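Local structure of arylamine n-acetyltransferase (1W5R) at residues A[43-48]-A[61-66]; A[9-14]-A[33-38]; A[98-103]-A[131-136]; A[80-85]-A[187-192]; A[155-160]-A[219-224]. The protein transfers acetyl groups to the amino nitrogen of arylamines (EC 2.3.1.5), probably from acetyl-coenzyme A and, in the wild-type enzyme, through a cysteine-based catalytic triad. The protein carries 1 engineered substitution. All coordinates share one frame; numbering follows the deposited sequence.

Contact 1: residues A[43-48]-A[61-66]; sequences NLDPLL and FAKLVD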
# COMPACT_ATOMS: atom_id res chain seq x y z
N ASN A 43 9.22 -4.38 19.41
CA ASN A 43 9.49 -3.86 20.76
C ASN A 43 8.26 -3.98 21.66
O ASN A 43 8.02 -3.10 22.47
CB ASN A 43 9.93 -2.39 20.70
CG ASN A 43 8.78 -1.49 20.32
OD1 ASN A 43 7.95 -1.86 19.48
ND2 ASN A 43 8.70 -0.30 20.94
N LEU A 44 7.48 -5.04 21.51
CA LEU A 44 6.28 -5.17 22.35
C LEU A 44 6.61 -5.21 23.84
O LEU A 44 5.85 -4.68 24.65
CB LEU A 44 5.46 -6.39 21.95
CG LEU A 44 4.72 -6.20 20.63
CD1 LEU A 44 4.47 -7.57 19.99
CD2 LEU A 44 3.42 -5.40 20.79
N ASP A 45 7.75 -5.82 24.21
CA ASP A 45 8.10 -5.87 25.64
C ASP A 45 8.28 -4.45 26.22
O ASP A 45 7.55 -4.08 27.13
CB ASP A 45 9.32 -6.76 25.91
CG ASP A 45 8.96 -8.25 25.96
OD1 ASP A 45 7.78 -8.62 25.74
OD2 ASP A 45 9.88 -9.06 26.23
N PRO A 46 9.24 -3.65 25.70
CA PRO A 46 9.38 -2.29 26.27
C PRO A 46 8.12 -1.45 26.15
O PRO A 46 7.84 -0.64 27.05
CB PRO A 46 10.50 -1.65 25.45
CG PRO A 46 11.12 -2.71 24.65
CD PRO A 46 10.29 -3.95 24.70
N LEU A 47 7.36 -1.63 25.07
CA LEU A 47 6.08 -0.92 24.92
C LEU A 47 5.15 -1.19 26.11
O LEU A 47 4.47 -0.27 26.62
CB LEU A 47 5.39 -1.30 23.60
CG LEU A 47 4.02 -0.64 23.35
CD1 LEU A 47 4.15 0.87 23.18
CD2 LEU A 47 3.34 -1.27 22.15
N LEU A 48 5.18 -2.44 26.58
CA LEU A 48 4.29 -2.90 27.65
C LEU A 48 4.94 -2.79 29.03
O LEU A 48 4.42 -3.33 30.01
CB LEU A 48 3.85 -4.34 27.37
CG LEU A 48 2.92 -4.44 26.15
CD1 LEU A 48 2.87 -5.87 25.63
CD2 LEU A 48 1.52 -3.92 26.48
N PHE A 61 17.45 -17.09 23.19
CA PHE A 61 16.89 -18.27 22.52
C PHE A 61 15.47 -18.54 23.01
O PHE A 61 14.57 -18.80 22.21
CB PHE A 61 17.78 -19.50 22.75
CG PHE A 61 18.93 -19.64 21.79
CD1 PHE A 61 20.14 -18.98 22.01
CD2 PHE A 61 18.83 -20.48 20.67
CE1 PHE A 61 21.23 -19.12 21.12
CE2 PHE A 61 19.92 -20.64 19.78
CZ PHE A 61 21.11 -19.96 20.00
N ALA A 62 15.25 -18.43 24.32
CA ALA A 62 13.93 -18.69 24.87
C ALA A 62 12.87 -17.78 24.24
O ALA A 62 11.80 -18.25 23.84
CB ALA A 62 13.94 -18.56 26.39
N LYS A 63 13.17 -16.49 24.12
CA LYS A 63 12.19 -15.55 23.58
C LYS A 63 12.06 -15.60 22.05
O LYS A 63 10.97 -15.75 21.53
CB LYS A 63 12.50 -14.13 24.04
CG LYS A 63 11.50 -13.11 23.54
CD LYS A 63 11.85 -11.70 23.98
CE LYS A 63 10.91 -10.68 23.37
NZ LYS A 63 11.26 -9.30 23.78
N LEU A 64 13.18 -15.43 21.35
CA LEU A 64 13.11 -15.25 19.89
C LEU A 64 12.96 -16.55 19.12
O LEU A 64 12.53 -16.54 17.96
CB LEU A 64 14.32 -14.49 19.37
CG LEU A 64 14.21 -12.96 19.40
CD1 LEU A 64 14.13 -12.46 20.82
CD2 LEU A 64 15.40 -12.34 18.65
N VAL A 65 13.33 -17.66 19.75
CA VAL A 65 13.21 -18.96 19.11
C VAL A 65 12.02 -19.73 19.71
O VAL A 65 11.03 -19.95 19.01
CB VAL A 65 14.53 -19.77 19.18
CG1 VAL A 65 14.34 -21.18 18.60
CG2 VAL A 65 15.67 -19.00 18.47
N ASP A 66 12.10 -20.06 20.99
CA ASP A 66 11.11 -20.97 21.60
C ASP A 66 9.71 -20.37 21.71
O ASP A 66 8.72 -21.09 21.58
CB ASP A 66 11.56 -21.45 22.98
CG ASP A 66 12.87 -22.24 22.93
OD1 ASP A 66 13.27 -22.71 21.84
OD2 ASP A 66 13.50 -22.37 23.99
O HOH W 1 9.84 -7.21 22.50
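Asp45 and Lys63 make this contact alone, a buried salt bridge reaching between two helices whose backbones stay well apart: CA of Asp45 and CA of Lys63 are 10.7 Å from each other. Along 43-48, Asn43 comes first as the N-cap residue of helix 44-47; its amide makes no capping bond and is spent instead on Phe207, Gly210 and Thr212. At Asp45 the CB bond points toward helix 57-66, and chi1 of -81° places the carboxylate where OD2 lies 2.8 Å from NZ of Lys63. As a hydrogen bond this link is weak, although the charges are so close. Lys63 spans the gap with its chain fully extended, every side-chain torsion within about 5° of 180°. A water provides a second route, accepting from the backbone N of Asp45 at 3.0 Å and from NZ of Lys63 at 2.8 Å. Both charges are shared: OD1 of Asp45 meets Arg69 and NZ of Lys63 also meets Glu75, a buried network that probably favours the charged states. Around it, the side chains of helix 57-66 pack on helices 8-14 and 73-87, while Leu48, just after helix 44-47, leans on helix 268-274.

Contact 2: residues A[9-14]-A[33-38]; sequences GGYLTR and AAHNRS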
# COMPACT_ATOMS: atom_id res chain seq x y z
N GLY A 9 19.52 -26.27 16.51
CA GLY A 9 18.43 -26.90 15.77
C GLY A 9 17.13 -26.10 15.85
O GLY A 9 16.43 -25.95 14.84
N GLY A 10 16.82 -25.60 17.04
CA GLY A 10 15.66 -24.74 17.24
C GLY A 10 15.81 -23.46 16.43
O GLY A 10 14.87 -23.06 15.73
N TYR A 11 16.99 -22.84 16.50
CA TYR A 11 17.22 -21.60 15.75
C TYR A 11 17.14 -21.81 14.24
O TYR A 11 16.48 -21.04 13.54
CB TYR A 11 18.56 -20.96 16.11
CG TYR A 11 18.90 -19.76 15.23
CD1 TYR A 11 18.38 -18.50 15.51
CD2 TYR A 11 19.74 -19.91 14.13
CE1 TYR A 11 18.67 -17.41 14.69
CE2 TYR A 11 20.05 -18.83 13.31
CZ TYR A 11 19.53 -17.58 13.61
OH TYR A 11 19.85 -16.51 12.80
N LEU A 12 17.78 -22.87 13.77
CA LEU A 12 17.82 -23.16 12.34
C LEU A 12 16.43 -23.44 11.78
O LEU A 12 16.10 -22.97 10.70
CB LEU A 12 18.79 -24.30 12.03
CG LEU A 12 20.25 -23.96 12.35
CD1 LEU A 12 21.08 -25.25 12.42
CD2 LEU A 12 20.87 -22.96 11.37
N THR A 13 15.62 -24.20 12.53
CA THR A 13 14.21 -24.42 12.18
C THR A 13 13.41 -23.11 12.15
O THR A 13 12.63 -22.86 11.22
CB THR A 13 13.54 -25.42 13.15
OG1 THR A 13 14.23 -26.67 13.07
CG2 THR A 13 12.07 -25.63 12.79
N ARG A 14 13.62 -22.27 13.17
CA ARG A 14 12.99 -20.97 13.27
C ARG A 14 13.22 -20.13 12.02
O ARG A 14 12.31 -19.44 11.54
CB ARG A 14 13.52 -20.23 14.51
CG ARG A 14 12.94 -18.83 14.72
CD ARG A 14 11.54 -18.89 15.31
NE ARG A 14 11.16 -17.58 15.85
CZ ARG A 14 10.22 -16.79 15.34
NH1 ARG A 14 9.52 -17.16 14.27
NH2 ARG A 14 9.98 -15.62 15.92
N ALA A 33 20.01 -13.77 5.46
CA ALA A 33 18.79 -13.70 4.67
C ALA A 33 17.62 -14.45 5.32
O ALA A 33 16.49 -13.98 5.33
CB ALA A 33 19.04 -14.22 3.24
N ALA A 34 17.91 -15.62 5.88
CA ALA A 34 16.87 -16.42 6.51
C ALA A 34 16.37 -15.76 7.80
O ALA A 34 15.17 -15.70 8.07
CB ALA A 34 17.40 -17.82 6.81
N HIS A 35 17.31 -15.24 8.58
CA HIS A 35 16.97 -14.50 9.80
C HIS A 35 16.10 -13.27 9.46
O HIS A 35 15.05 -13.04 10.09
CB HIS A 35 18.26 -14.12 10.54
CG HIS A 35 18.04 -13.53 11.90
ND1 HIS A 35 18.55 -14.12 13.04
CD2 HIS A 35 17.41 -12.40 12.31
CE1 HIS A 35 18.24 -13.38 14.09
NE2 HIS A 35 17.55 -12.33 13.67
N ASN A 36 16.52 -12.52 8.43
CA ASN A 36 15.79 -11.33 8.00
C ASN A 36 14.31 -11.61 7.77
O ASN A 36 13.46 -10.80 8.15
CB ASN A 36 16.35 -10.82 6.66
CG ASN A 36 17.65 -10.01 6.78
OD1 ASN A 36 18.00 -9.44 7.84
ND2 ASN A 36 18.34 -9.92 5.68
N ARG A 37 14.01 -12.71 7.09
CA ARG A 37 12.63 -12.98 6.71
C ARG A 37 11.82 -13.72 7.76
O ARG A 37 10.60 -13.80 7.63
CB ARG A 37 12.53 -13.74 5.37
CG ARG A 37 12.98 -15.21 5.42
CD ARG A 37 12.80 -15.90 4.07
NE ARG A 37 13.73 -15.39 3.06
CZ ARG A 37 14.93 -15.92 2.78
NH1 ARG A 37 15.67 -15.38 1.82
NH2 ARG A 37 15.39 -16.97 3.47
N SER A 38 12.50 -14.28 8.76
CA SER A 38 11.85 -15.19 9.72
C SER A 38 11.58 -14.65 11.12
O SER A 38 10.59 -15.05 11.75
CB SER A 38 12.69 -16.46 9.88
OG SER A 38 12.87 -17.14 8.64
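The hydroxyl of Tyr11 and ND1 of His35 form the shortest polar bond here, 2.7 Å from OH to ND1, and the geometry leaves either atom as possible donor. Each group is met at its edge: ND1 lies near the plane of the phenol, and OH near the plane of the imidazole. The rings therefore touch rim to rim, with planes 44° apart and neither over the other's face. Tyr11 reaches this position because its CG is anti to the backbone N (chi1 174°), which carries the ring across to helix 25-38. His35 is held at its other nitrogen too, NE2 pairing with ND1 of His76; both nitrogens thus have partners, which should restrict rotation of the ring.

At the C-terminal ends the helices come closer, CA of Arg14 to CA of Ser38 being 6.9 Å. There CB of Ser38 packs on O of Arg14 at 3.4 Å, while OG of Ser38 turns back to its own helix and bonds O of Ala34 at 2.8 Å. The guanidinium of Arg14 passes O of Ser38 at an angle too poor for a bond; its NE goes to O of Leu64 and its NH2 to O of Arg69. The Tyr11-His35 pair, buried among leucine and valine side chains, ties together two helices of the N-terminal helical domain of the arylamine N-acetyltransferase fold.

Contact 3: residues A[98-103]-A[131-136]; sequences VVWMRA and VGFGGQ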
# COMPACT_ATOMS: atom_id res chain seq x y z
N VAL A 98 22.73 5.80 17.06
CA VAL A 98 21.85 5.93 15.89
C VAL A 98 21.74 7.38 15.48
O VAL A 98 21.36 8.25 16.26
CB VAL A 98 20.45 5.29 16.15
CG1 VAL A 98 19.49 5.48 14.94
CG2 VAL A 98 20.60 3.81 16.48
N VAL A 99 22.08 7.65 14.21
CA VAL A 99 22.06 9.02 13.70
C VAL A 99 20.99 9.19 12.62
O VAL A 99 20.91 10.25 11.99
CB VAL A 99 23.45 9.45 13.15
CG1 VAL A 99 24.51 9.39 14.25
CG2 VAL A 99 23.86 8.57 11.96
N TRP A 100 20.18 8.16 12.43
CA TRP A 100 19.19 8.17 11.35
C TRP A 100 18.25 9.37 11.43
O TRP A 100 17.58 9.58 12.44
CB TRP A 100 18.43 6.85 11.31
CG TRP A 100 17.86 6.59 9.95
CD1 TRP A 100 18.22 7.21 8.78
CD2 TRP A 100 16.87 5.63 9.60
NE1 TRP A 100 17.50 6.70 7.73
CE2 TRP A 100 16.66 5.73 8.21
CE3 TRP A 100 16.12 4.69 10.33
CZ2 TRP A 100 15.73 4.93 7.53
CZ3 TRP A 100 15.20 3.89 9.66
CH2 TRP A 100 15.02 4.02 8.27
N MET A 101 18.23 10.16 10.36
CA MET A 101 17.36 11.34 10.22
C MET A 101 17.62 12.44 11.25
O MET A 101 16.80 13.35 11.41
CB MET A 101 15.88 10.94 10.21
CG MET A 101 15.47 10.05 9.05
SD MET A 101 15.82 10.80 7.44
CE MET A 101 14.60 12.12 7.40
N ARG A 102 18.76 12.36 11.94
CA ARG A 102 19.14 13.38 12.90
C ARG A 102 19.74 14.58 12.19
O ARG A 102 20.47 14.42 11.21
CB ARG A 102 20.14 12.84 13.92
CG ARG A 102 19.52 12.18 15.13
CD ARG A 102 20.38 12.43 16.37
NE ARG A 102 19.68 12.09 17.61
CZ ARG A 102 19.89 12.68 18.78
NH1 ARG A 102 20.75 13.67 18.90
NH2 ARG A 102 19.21 12.27 19.85
N ALA A 103 19.44 15.77 12.70
CA ALA A 103 20.02 17.00 12.18
C ALA A 103 21.55 16.99 12.28
O ALA A 103 22.12 16.33 13.16
CB ALA A 103 19.44 18.21 12.90
N VAL A 131 21.43 -7.71 11.84
CA VAL A 131 20.08 -8.14 11.51
C VAL A 131 19.06 -7.51 12.48
O VAL A 131 17.90 -7.93 12.54
CB VAL A 131 19.94 -9.68 11.47
CG1 VAL A 131 20.84 -10.27 10.36
CG2 VAL A 131 20.27 -10.30 12.84
N GLY A 132 19.52 -6.52 13.24
CA GLY A 132 18.72 -5.96 14.33
C GLY A 132 18.31 -4.51 14.24
O GLY A 132 17.76 -3.97 15.21
N PHE A 133 18.56 -3.86 13.09
CA PHE A 133 18.29 -2.42 12.98
C PHE A 133 16.83 -2.12 12.61
O PHE A 133 16.41 -0.97 12.63
CB PHE A 133 19.23 -1.78 11.96
CG PHE A 133 19.22 -0.27 11.97
CD1 PHE A 133 19.64 0.44 13.11
CD2 PHE A 133 18.81 0.44 10.85
CE1 PHE A 133 19.62 1.84 13.12
CE2 PHE A 133 18.81 1.85 10.86
CZ PHE A 133 19.21 2.54 11.99
N GLY A 134 16.07 -3.16 12.27
CA GLY A 134 14.64 -3.02 11.94
C GLY A 134 14.40 -3.02 10.44
O GLY A 134 15.06 -3.75 9.69
N GLY A 135 13.46 -2.20 9.98
CA GLY A 135 13.09 -2.19 8.57
C GLY A 135 14.22 -1.91 7.58
O GLY A 135 14.19 -2.43 6.46
N GLN A 136 15.20 -1.09 7.99
CA GLN A 136 16.33 -0.73 7.14
C GLN A 136 17.60 -1.51 7.49
O GLN A 136 18.70 -1.11 7.12
CB GLN A 136 16.57 0.79 7.18
CG GLN A 136 17.42 1.34 6.02
CD GLN A 136 16.86 1.02 4.65
OE1 GLN A 136 17.50 0.31 3.84
NE2 GLN A 136 15.68 1.51 4.38
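Phe133 reaches from the 131-136 loop to both Val98 and Trp100. From CB the side chain leaves with CG anti to the backbone N (chi1 -168°), which puts the ring against these two residues. One flank meets valine: CE1 lies 4.0 Å from CG2 of Val98, with that methyl near the ring plane, so the approach is to the edge. The other flank meets tryptophan, CE2 coming to 3.9 Å from CE3 of Trp100. At the tip, CZ is in reach of both neighbours, 4.1 Å from CE3 of Trp100 and 4.2 Å from CG1 of Val98. The phenyl ring and the six-membered ring of Trp100 have centroids 5.8 Å apart and planes at 44°, which is neither a stack nor an edge-to-face pair.

Farther round the indole, CH2 of Trp100 rests on CB of Gln136 at 3.7 Å. Trp100 sits at the second position of a type II turn from Val99 to Arg102, and CG of Met101 lies over one indole face near the rim. NE1 of Trp100 is taken by OE1 of Gln177. The contact lies where the end of strand 90-98 and its following turn meet the 131-136 loop. Phe133 also meets the rings of Tyr180 and His113; the latter is probably the family's triad histidine, so the contact probably borders the active-site region. No hydrogen bond crosses between the segments, which are joined by dispersion between carbon surfaces, and the oblique Trp100-Phe133 pair adds no directional aromatic interaction.

Contact 4: residues A[80-85]-A[187-192]; sequences LGYVLE and RPRIDL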
# COMPACT_ATOMS: atom_id res chain seq x y z
N LEU A 80 22.05 -13.79 17.12
CA LEU A 80 22.85 -14.19 15.97
C LEU A 80 24.32 -14.33 16.35
O LEU A 80 25.01 -15.22 15.85
CB LEU A 80 22.68 -13.18 14.82
CG LEU A 80 23.38 -13.57 13.51
CD1 LEU A 80 23.04 -14.98 13.06
CD2 LEU A 80 23.02 -12.56 12.43
N GLY A 81 24.78 -13.47 17.25
CA GLY A 81 26.15 -13.57 17.76
C GLY A 81 26.45 -14.93 18.36
O GLY A 81 27.47 -15.55 18.04
N TYR A 82 25.56 -15.43 19.21
CA TYR A 82 25.72 -16.75 19.83
C TYR A 82 25.68 -17.84 18.77
O TYR A 82 26.50 -18.77 18.80
CB TYR A 82 24.64 -17.01 20.87
CG TYR A 82 24.71 -16.11 22.08
CD1 TYR A 82 23.65 -15.26 22.43
CD2 TYR A 82 25.84 -16.11 22.90
CE1 TYR A 82 23.73 -14.43 23.55
CE2 TYR A 82 25.94 -15.29 24.01
CZ TYR A 82 24.87 -14.45 24.35
OH TYR A 82 24.95 -13.64 25.45
N VAL A 83 24.74 -17.72 17.84
CA VAL A 83 24.58 -18.72 16.78
C VAL A 83 25.85 -18.82 15.94
O VAL A 83 26.35 -19.93 15.69
CB VAL A 83 23.36 -18.43 15.88
CG1 VAL A 83 23.41 -19.28 14.63
CG2 VAL A 83 22.09 -18.65 16.64
N LEU A 84 26.38 -17.67 15.52
CA LEU A 84 27.55 -17.67 14.64
C LEU A 84 28.79 -18.23 15.34
O LEU A 84 29.55 -19.00 14.73
CB LEU A 84 27.82 -16.30 14.04
CG LEU A 84 26.73 -15.76 13.11
CD1 LEU A 84 27.11 -14.36 12.70
CD2 LEU A 84 26.44 -16.63 11.87
N GLU A 85 28.97 -17.86 16.60
CA GLU A 85 30.03 -18.42 17.45
C GLU A 85 29.95 -19.93 17.53
O GLU A 85 30.97 -20.63 17.39
CB GLU A 85 29.88 -17.89 18.87
CG GLU A 85 30.49 -16.56 19.07
CD GLU A 85 30.61 -16.21 20.54
OE1 GLU A 85 29.69 -16.52 21.35
OE2 GLU A 85 31.62 -15.58 20.87
N ARG A 187 32.74 -5.16 22.86
CA ARG A 187 32.01 -4.83 24.08
C ARG A 187 31.66 -6.07 24.86
O ARG A 187 31.26 -7.09 24.28
CB ARG A 187 30.72 -4.07 23.76
CG ARG A 187 30.88 -2.85 22.88
CD ARG A 187 31.76 -1.83 23.58
NE ARG A 187 31.83 -0.58 22.83
CZ ARG A 187 32.60 0.45 23.16
NH1 ARG A 187 33.39 0.39 24.23
NH2 ARG A 187 32.56 1.55 22.41
N PRO A 188 31.80 -6.01 26.20
CA PRO A 188 31.35 -7.12 27.00
C PRO A 188 29.83 -7.10 27.13
O PRO A 188 29.20 -6.04 27.00
CB PRO A 188 31.98 -6.85 28.36
CG PRO A 188 32.07 -5.36 28.45
CD PRO A 188 32.34 -4.91 27.02
N ARG A 189 29.26 -8.26 27.44
CA ARG A 189 27.81 -8.39 27.51
C ARG A 189 27.17 -7.38 28.46
O ARG A 189 26.13 -6.80 28.16
CB ARG A 189 27.38 -9.81 27.86
CG ARG A 189 25.88 -10.00 27.81
CD ARG A 189 25.50 -11.46 27.93
NE ARG A 189 25.65 -11.97 29.28
CZ ARG A 189 25.80 -13.26 29.58
NH1 ARG A 189 25.84 -14.17 28.61
NH2 ARG A 189 25.92 -13.63 30.85
N ILE A 190 27.80 -7.16 29.61
CA ILE A 190 27.23 -6.25 30.58
C ILE A 190 27.04 -4.82 30.03
O ILE A 190 26.06 -4.15 30.37
CB ILE A 190 28.02 -6.25 31.93
CG1 ILE A 190 27.29 -5.43 33.00
CG2 ILE A 190 29.44 -5.73 31.75
CD1 ILE A 190 25.91 -5.95 33.37
N ASP A 191 27.98 -4.36 29.22
CA ASP A 191 27.87 -3.01 28.66
C ASP A 191 26.71 -2.93 27.65
O ASP A 191 26.05 -1.90 27.54
CB ASP A 191 29.16 -2.55 27.97
CG ASP A 191 30.31 -2.30 28.95
OD1 ASP A 191 30.10 -2.46 30.17
OD2 ASP A 191 31.41 -1.94 28.48
N LEU A 192 26.49 -4.02 26.92
CA LEU A 192 25.31 -4.13 26.05
C LEU A 192 24.02 -4.15 26.89
O LEU A 192 23.02 -3.55 26.51
CB LEU A 192 25.41 -5.38 25.18
CG LEU A 192 26.64 -5.42 24.26
CD1 LEU A 192 26.64 -6.72 23.46
CD2 LEU A 192 26.65 -4.21 23.31
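Tyr82 and Arg189 meet through one hydroxyl and the bent end of one arginine. In Tyr82, chi1 of -66° sets CG opposite the carbonyl carbon; from that setting the ring projects away from helix 73-87 until OH arrives at the start of helix 189-201. Arg189 comes across it. Its chain runs out nearly straight through chi1 and chi2, which carries CD to 3.3 Å from OH of Tyr82. The turn at chi3 (74°) then directs NE and the guanidinium so that NH1 of Arg189 also stands 3.3 Å from OH of Tyr82. The hydroxyl lies beside the CD-to-NH1 end of the chain, touched by a methylene and by an N-H together.

The bond from NH1 to OH is straight, 162° at the hydrogen, yet long enough to count as weak. OH lies at the guanidinium edge, near its plane, whereas NH1 approaches the phenol ring obliquely, which makes this a hydrogen-bond contact. A cation-pi interaction does exist elsewhere on this ring, with Arg93, which is also salt-bridged to Glu85. The stronger polar partner of the hydroxyl is O of Leu55.

At this surface joint between two helices the phenol can serve as donor to the Leu55 carbonyl and acceptor from Arg189 at once. The length of the arginine bond implies a modest contribution, with the carbonyl partner and the Arg93 cation-pi interaction probably doing more to position the ring.

Contact 5: residues A[155-160]-A[219-224]; sequences EPYRLT and DARYNL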
# COMPACT_ATOMS: atom_id res chain seq x y z
N GLU A 155 19.46 -2.64 -1.18
CA GLU A 155 20.09 -1.38 -1.62
C GLU A 155 21.59 -1.42 -1.39
O GLU A 155 22.08 -2.20 -0.58
CB GLU A 155 19.53 -0.16 -0.84
CG GLU A 155 18.04 -0.07 -0.73
CD GLU A 155 17.50 -0.77 0.50
OE1 GLU A 155 18.14 -1.70 1.03
OE2 GLU A 155 16.39 -0.41 0.92
N PRO A 156 22.33 -0.56 -2.10
CA PRO A 156 23.74 -0.37 -1.75
C PRO A 156 23.91 0.24 -0.35
O PRO A 156 23.11 1.09 0.08
CB PRO A 156 24.25 0.62 -2.80
CG PRO A 156 23.22 0.65 -3.87
CD PRO A 156 21.93 0.22 -3.29
N TYR A 157 24.94 -0.21 0.36
CA TYR A 157 25.34 0.39 1.64
C TYR A 157 26.80 0.82 1.57
O TYR A 157 27.53 0.41 0.66
CB TYR A 157 25.17 -0.59 2.82
CG TYR A 157 23.75 -0.78 3.32
CD1 TYR A 157 22.74 -1.27 2.49
CD2 TYR A 157 23.43 -0.49 4.65
CE1 TYR A 157 21.43 -1.45 2.96
CE2 TYR A 157 22.13 -0.69 5.14
CZ TYR A 157 21.14 -1.16 4.28
OH TYR A 157 19.86 -1.36 4.75
N ARG A 158 27.23 1.65 2.51
CA ARG A 158 28.61 2.14 2.53
C ARG A 158 29.08 2.43 3.96
O ARG A 158 28.37 3.08 4.74
CB ARG A 158 28.76 3.40 1.68
CG ARG A 158 30.20 3.86 1.50
CD ARG A 158 30.28 5.18 0.77
NE ARG A 158 31.67 5.58 0.55
CZ ARG A 158 32.11 6.84 0.51
NH1 ARG A 158 31.27 7.85 0.67
NH2 ARG A 158 33.40 7.08 0.33
N LEU A 159 30.29 1.95 4.28
CA LEU A 159 30.96 2.35 5.51
C LEU A 159 31.97 3.45 5.19
O LEU A 159 32.69 3.38 4.20
CB LEU A 159 31.69 1.17 6.16
CG LEU A 159 30.81 0.13 6.84
CD1 LEU A 159 31.58 -1.17 7.10
CD2 LEU A 159 30.23 0.68 8.15
N THR A 160 31.98 4.48 6.02
CA THR A 160 33.04 5.48 6.00
C THR A 160 33.57 5.60 7.43
O THR A 160 32.92 5.14 8.38
CB THR A 160 32.54 6.85 5.51
OG1 THR A 160 31.39 7.26 6.26
CG2 THR A 160 32.18 6.79 4.03
N ASP A 219 11.81 -9.49 -1.46
CA ASP A 219 11.19 -8.47 -2.32
C ASP A 219 10.92 -7.14 -1.66
O ASP A 219 10.73 -6.14 -2.35
CB ASP A 219 9.86 -8.98 -2.89
CG ASP A 219 10.04 -10.15 -3.82
OD1 ASP A 219 11.05 -10.20 -4.55
OD2 ASP A 219 9.13 -11.01 -3.85
N ALA A 220 10.86 -7.10 -0.33
CA ALA A 220 10.38 -5.87 0.30
C ALA A 220 10.83 -5.70 1.74
O ALA A 220 11.03 -6.69 2.44
CB ALA A 220 8.86 -5.78 0.22
N ARG A 221 10.94 -4.45 2.16
CA ARG A 221 11.14 -4.10 3.57
C ARG A 221 9.81 -3.65 4.14
O ARG A 221 9.14 -2.80 3.55
CB ARG A 221 12.17 -2.99 3.71
CG ARG A 221 13.55 -3.36 3.18
CD ARG A 221 14.50 -2.17 3.25
NE ARG A 221 15.89 -2.50 2.90
CZ ARG A 221 16.74 -3.12 3.72
NH1 ARG A 221 16.35 -3.50 4.94
NH2 ARG A 221 17.99 -3.37 3.33
N TYR A 222 9.46 -4.18 5.31
CA TYR A 222 8.22 -3.84 5.99
C TYR A 222 8.54 -3.18 7.31
O TYR A 222 9.30 -3.73 8.11
CB TYR A 222 7.39 -5.10 6.26
CG TYR A 222 6.96 -5.80 5.00
CD1 TYR A 222 7.82 -6.69 4.36
CD2 TYR A 222 5.71 -5.55 4.44
CE1 TYR A 222 7.43 -7.33 3.19
CE2 TYR A 222 5.31 -6.19 3.26
CZ TYR A 222 6.17 -7.08 2.65
OH TYR A 222 5.79 -7.70 1.47
N ASN A 223 7.96 -1.99 7.54
CA ASN A 223 8.20 -1.29 8.79
C ASN A 223 6.94 -0.64 9.31
O ASN A 223 6.42 0.31 8.69
CB ASN A 223 9.29 -0.24 8.68
CG ASN A 223 9.69 0.29 10.04
OD1 ASN A 223 10.26 -0.43 10.83
ND2 ASN A 223 9.33 1.53 10.33
N LEU A 224 6.45 -1.15 10.43
CA LEU A 224 5.26 -0.63 11.09
C LEU A 224 5.68 0.27 12.25
O LEU A 224 6.46 -0.16 13.10
CB LEU A 224 4.45 -1.81 11.65
CG LEU A 224 3.18 -1.48 12.45
CD1 LEU A 224 2.06 -1.04 11.48
CD2 LEU A 224 2.70 -2.67 13.27
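Arg221 grips the carboxylate of Glu155 side-on, using NE and NH2 rather than its two terminal nitrogens. NH2 gives a bond to OE1 of Glu155 at 2.8 Å (145° at the hydrogen), with OE1 near the guanidinium plane. NE gives another to OE2 of Glu155 at 2.9 Å, less straight at 135° and with the oxygen tilted from that plane. Both oxygens use their syn lone pairs, and carboxylate and guanidinium are within 20° of coplanar. A further weak bond runs from NE to OE1 of Glu155 at 3.0 Å. The bend in the Glu155 chain at CB-CG turns its acid group toward the extended arginine, which approaches from the opposite direction.

NH1 of Arg221 is satisfied separately, by the backbone oxygens of Gly135 and Thr137. OH of Tyr157 lies only 3.1 Å from NH2 of Arg221, but the angle is too poor for a hydrogen bond; that hydroxyl bonds O of Gln136 instead. NH2 reaches the phenol at its edge, near the ring plane, and the two flat groups are inclined to each other.

The charged pair joins the loop just before strand 157-162, of the larger sheet, to strand 220-225, in the smaller, and through NH1 draws in the loop around 135-137. Because the arginine is buried and its charge is met by the carboxylate, the pairing probably favours ionised forms of both groups, while the carbonyl bonds limit rotation of the guanidinium.

How the contacts relate
From the N terminus, contact 2 closes the first loop, bringing helix 8-14 against helix 25-38. Contact 1 follows in series and joins helices 44-47 and 57-66; Leu64 and Val65 of its second helix lie directly against 9-14. Contact 4 spans far more chain, from helix 73-87 to helix 189-201, and contact 3, between two loops bordering the larger sheet, is nested inside it. Contact 5 crosses contact 4, since 155-160 lies within that long loop and 219-224 beyond it, and it links the two antiparallel sheets. Contacts 3 and 5, with centres 10 Å apart, touch through 135-136, whereas contacts 4 and 5 stay about 14 Å apart at their nearest atoms.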